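Long-range contact in FAD synthase (Thermoplasma volcanium GSS1, PDB 3GLV), which probably catalyses the transfer of the AMP portion of ATP to FMN, yielding the coenzyme FAD and diphosphate: residues 31-36 with 66-71. Numbering follows the deposited sequence.
Sequences ELVVVV and VDRAIL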
ATOM      1  N   GLU A  31       6.691  -2.418  17.002  1.00 23.73           N
ATOM      2  CA  GLU A  31       5.323  -2.179  16.609  1.00 23.84           C
ATOM      3  C   GLU A  31       5.241  -0.761  16.002  1.00 23.04           C
ATOM      4  O   GLU A  31       5.638   0.184  16.617  1.00 23.89           O
ATOM      5  CB  GLU A  31       4.430  -2.283  17.836  1.00 24.44           C
ATOM      6  CG  GLU A  31       2.953  -2.083  17.583  1.00 27.04           C
ATOM      7  CD  GLU A  31       2.170  -1.844  18.838  1.00 29.72           C
ATOM      8  OE1 GLU A  31       2.726  -1.291  19.794  1.00 31.95           O
ATOM      9  OE2 GLU A  31       0.972  -2.143  18.854  1.00 34.24           O
ATOM     10  N   LEU A  32       4.718  -0.651  14.781  1.00 21.79           N
ATOM     11  CA  LEU A  32       4.389   0.627  14.177  1.00 19.87           C
ATOM     12  C   LEU A  32       2.893   0.907  14.236  1.00 20.47           C
ATOM     13  O   LEU A  32       2.095   0.127  13.707  1.00 19.19           O
ATOM     14  CB  LEU A  32       4.902   0.689  12.746  1.00 19.71           C
ATOM     15  CG  LEU A  32       4.612   2.003  12.003  1.00 18.65           C
ATOM     16  CD1 LEU A  32       5.321   3.190  12.654  1.00 20.01           C
ATOM     17  CD2 LEU A  32       5.052   1.887  10.527  1.00 18.39           C
ATOM     18  N   VAL A  33       2.544   2.001  14.960  1.00 20.45           N
ATOM     19  CA  VAL A  33       1.191   2.555  15.016  1.00 20.22           C
ATOM     20  C   VAL A  33       1.208   3.770  14.145  1.00 19.74           C
ATOM     21  O   VAL A  33       2.044   4.716  14.311  1.00 20.06           O
ATOM     22  CB  VAL A  33       0.730   2.895  16.492  1.00 20.98           C
ATOM     23  CG1 VAL A  33      -0.684   3.491  16.518  1.00 22.13           C
ATOM     24  CG2 VAL A  33       0.811   1.648  17.462  1.00 21.15           C
ATOM     25  N   VAL A  34       0.300   3.796  13.182  1.00 19.93           N
ATOM     26  CA  VAL A  34       0.165   4.991  12.337  1.00 18.85           C
ATOM     27  C   VAL A  34      -1.078   5.754  12.670  1.00 20.34           C
ATOM     28  O   VAL A  34      -2.224   5.155  12.757  1.00 18.98           O
ATOM     29  CB  VAL A  34       0.197   4.629  10.813  1.00 20.58           C
ATOM     30  CG1 VAL A  34       0.025   5.900   9.957  1.00 17.00           C
ATOM     31  CG2 VAL A  34       1.474   3.849  10.457  1.00 17.23           C
ATOM     32  N   VAL A  35      -0.921   7.062  12.878  1.00 18.68           N
ATOM     33  CA  VAL A  35      -2.093   7.888  13.179  1.00 19.58           C
ATOM     34  C   VAL A  35      -2.451   8.726  11.951  1.00 19.99           C
ATOM     35  O   VAL A  35      -1.663   9.551  11.476  1.00 18.84           O
ATOM     36  CB  VAL A  35      -1.839   8.818  14.400  1.00 20.94           C
ATOM     37  CG1 VAL A  35      -3.070   9.748  14.705  1.00 19.48           C
ATOM     38  CG2 VAL A  35      -1.389   7.994  15.626  1.00 19.79           C
ATOM     39  N   VAL A  36      -3.632   8.458  11.429  1.00 19.59           N
ATOM     40  CA  VAL A  36      -4.105   8.979  10.148  1.00 20.89           C
ATOM     41  C   VAL A  36      -5.022  10.192  10.406  1.00 21.56           C
ATOM     42  O   VAL A  36      -6.003  10.077  11.164  1.00 21.57           O
ATOM     43  CB  VAL A  36      -4.902   7.874   9.383  1.00 20.63           C
ATOM     44  CG1 VAL A  36      -5.530   8.439   8.081  1.00 19.76           C
ATOM     45  CG2 VAL A  36      -4.012   6.699   9.082  1.00 18.12           C
ATOM     46  N   VAL A  66       2.964  -1.791   8.675  1.00 22.83           N
ATOM     47  CA  VAL A  66       2.078  -1.179   9.612  1.00 22.61           C
ATOM     48  C   VAL A  66       1.404  -2.222  10.504  1.00 24.16           C
ATOM     49  O   VAL A  66       0.605  -3.082  10.038  1.00 23.15           O
ATOM     50  CB  VAL A  66       0.983  -0.272   8.918  1.00 22.58           C
ATOM     51  CG1 VAL A  66       0.041   0.323   9.942  1.00 21.14           C
ATOM     52  CG2 VAL A  66       1.614   0.810   8.067  1.00 19.80           C
ATOM     53  N   ASP A  67       1.648  -2.104  11.807  1.00 23.96           N
ATOM     54  CA  ASP A  67       0.994  -3.033  12.744  1.00 24.78           C
ATOM     55  C   ASP A  67      -0.404  -2.577  13.096  1.00 25.60           C
ATOM     56  O   ASP A  67      -1.317  -3.397  13.085  1.00 27.33           O
ATOM     57  CB  ASP A  67       1.861  -3.240  13.950  1.00 23.53           C
ATOM     58  CG  ASP A  67       3.175  -3.862  13.566  1.00 25.41           C
ATOM     59  OD1 ASP A  67       3.109  -4.995  13.050  1.00 31.56           O
ATOM     60  OD2 ASP A  67       4.230  -3.203  13.652  1.00 22.15           O
ATOM     61  N   ARG A  68      -0.573  -1.277  13.351  1.00 25.37           N
ATOM     62  CA  ARG A  68      -1.883  -0.722  13.736  1.00 26.26           C
ATOM     63  C   ARG A  68      -2.055   0.671  13.192  1.00 24.72           C
ATOM     64  O   ARG A  68      -1.107   1.466  13.173  1.00 23.55           O
ATOM     65  CB  ARG A  68      -2.026  -0.643  15.263  1.00 26.65           C
ATOM     66  CG  ARG A  68      -2.537  -1.919  15.855  1.00 33.79           C
ATOM     67  CD  ARG A  68      -2.585  -1.847  17.386  1.00 39.72           C
ATOM     68  NE  ARG A  68      -3.399  -0.713  17.809  1.00 44.28           N
ATOM     69  CZ  ARG A  68      -3.017   0.248  18.654  1.00 46.46           C
ATOM     70  NH1 ARG A  68      -1.799   0.248  19.217  1.00 47.55           N
ATOM     71  NH2 ARG A  68      -3.878   1.222  18.938  1.00 46.14           N
ATOM     72  N   ALA A  69      -3.291   0.977  12.799  1.00 24.29           N
ATOM     73  CA  ALA A  69      -3.622   2.302  12.321  1.00 24.03           C
ATOM     74  C   ALA A  69      -4.871   2.803  12.962  1.00 23.74           C
ATOM     75  O   ALA A  69      -5.866   2.069  13.082  1.00 23.13           O
ATOM     76  CB  ALA A  69      -3.739   2.315  10.797  1.00 23.43           C
ATOM     77  N   ILE A  70      -4.817   4.064  13.372  1.00 22.70           N
ATOM     78  CA  ILE A  70      -5.934   4.731  13.987  1.00 22.75           C
ATOM     79  C   ILE A  70      -6.158   6.146  13.486  1.00 22.67           C
ATOM     80  O   ILE A  70      -5.243   6.844  12.990  1.00 22.41           O
ATOM     81  CB  ILE A  70      -5.844   4.749  15.528  1.00 23.35           C
ATOM     82  CG1 ILE A  70      -4.629   5.519  16.003  1.00 22.93           C
ATOM     83  CG2 ILE A  70      -5.813   3.291  16.133  1.00 23.98           C
ATOM     84  CD1 ILE A  70      -4.737   5.782  17.472  1.00 23.20           C
ATOM     85  N   LEU A  71      -7.388   6.594  13.631  1.00 22.73           N
ATOM     86  CA  LEU A  71      -7.704   7.987  13.337  1.00 24.83           C
ATOM     87  C   LEU A  71      -7.174   8.899  14.467  1.00 25.40           C
ATOM     88  O   LEU A  71      -7.259   8.585  15.650  1.00 25.08           O
ATOM     89  CB  LEU A  71      -9.206   8.144  13.130  1.00 25.45           C
ATOM     90  CG  LEU A  71      -9.795   8.287  11.708  1.00 28.87           C
ATOM     91  CD1 LEU A  71      -8.904   7.944  10.575  1.00 23.51           C
ATOM     92  CD2 LEU A  71     -11.180   7.580  11.568  1.00 32.36           C
TER
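Val-34 pairs with Ala-69 where strands 31-36 and 68-71 run parallel, their directions 22° apart and their axes 4.6 Å apart at closest approach. Val-34 is gripped through both its backbone polar atoms: its N reaches Arg-68 O at 2.7 Å, and its O accepts from Ile-70 N. Val-36 N then donates to Ile-70 O in a nearly straight bond. At the start of the pairing, Leu-32 O receives two donors, Arg-68 N and, at a more bent angle of 133°, Asp-67 N. The Asp-67 carboxylate extends the pattern one residue before strand 68-71: OD2 offers its anti lone pair to Leu-32 N at 2.8 Å, standing in for a backbone carbonyl, while it also forms a salt bridge with Lys-26.

The two strands lie at one edge of the five-stranded parallel sheet of a Rossmann-like nucleotidyltransferase domain, with 68-71 outermost within the chain and strand 4-9 bonded to the other edge of 31-36. On the face carrying Val-34 and Ala-69, Val-34 CG2, anti to its carbonyl carbon, meets Val-66 CG1 at 3.8 Å, the two side chains crossing at about a right angle. Both valines also touch Leu-22 of helix 16-26, and Val-34 packs against Phe-11, inferred to bind ATP. Ala-69 instead meets helix 53-60.

On the opposite face, Val-33 lies beside Arg-68, its CG2 3.4 Å from NH1. A bend at chi3 (56°) turns Arg-68 NE off the line of the extended chain, and Glu-31 OE2 sits at the guanidinium edge, 3.7 Å from NH1, in a long salt bridge; Glu-31 OE1 pairs with Arg-4. Farther along, Val-35 CG2 packs on Ile-70 CG1 at 4.1 Å.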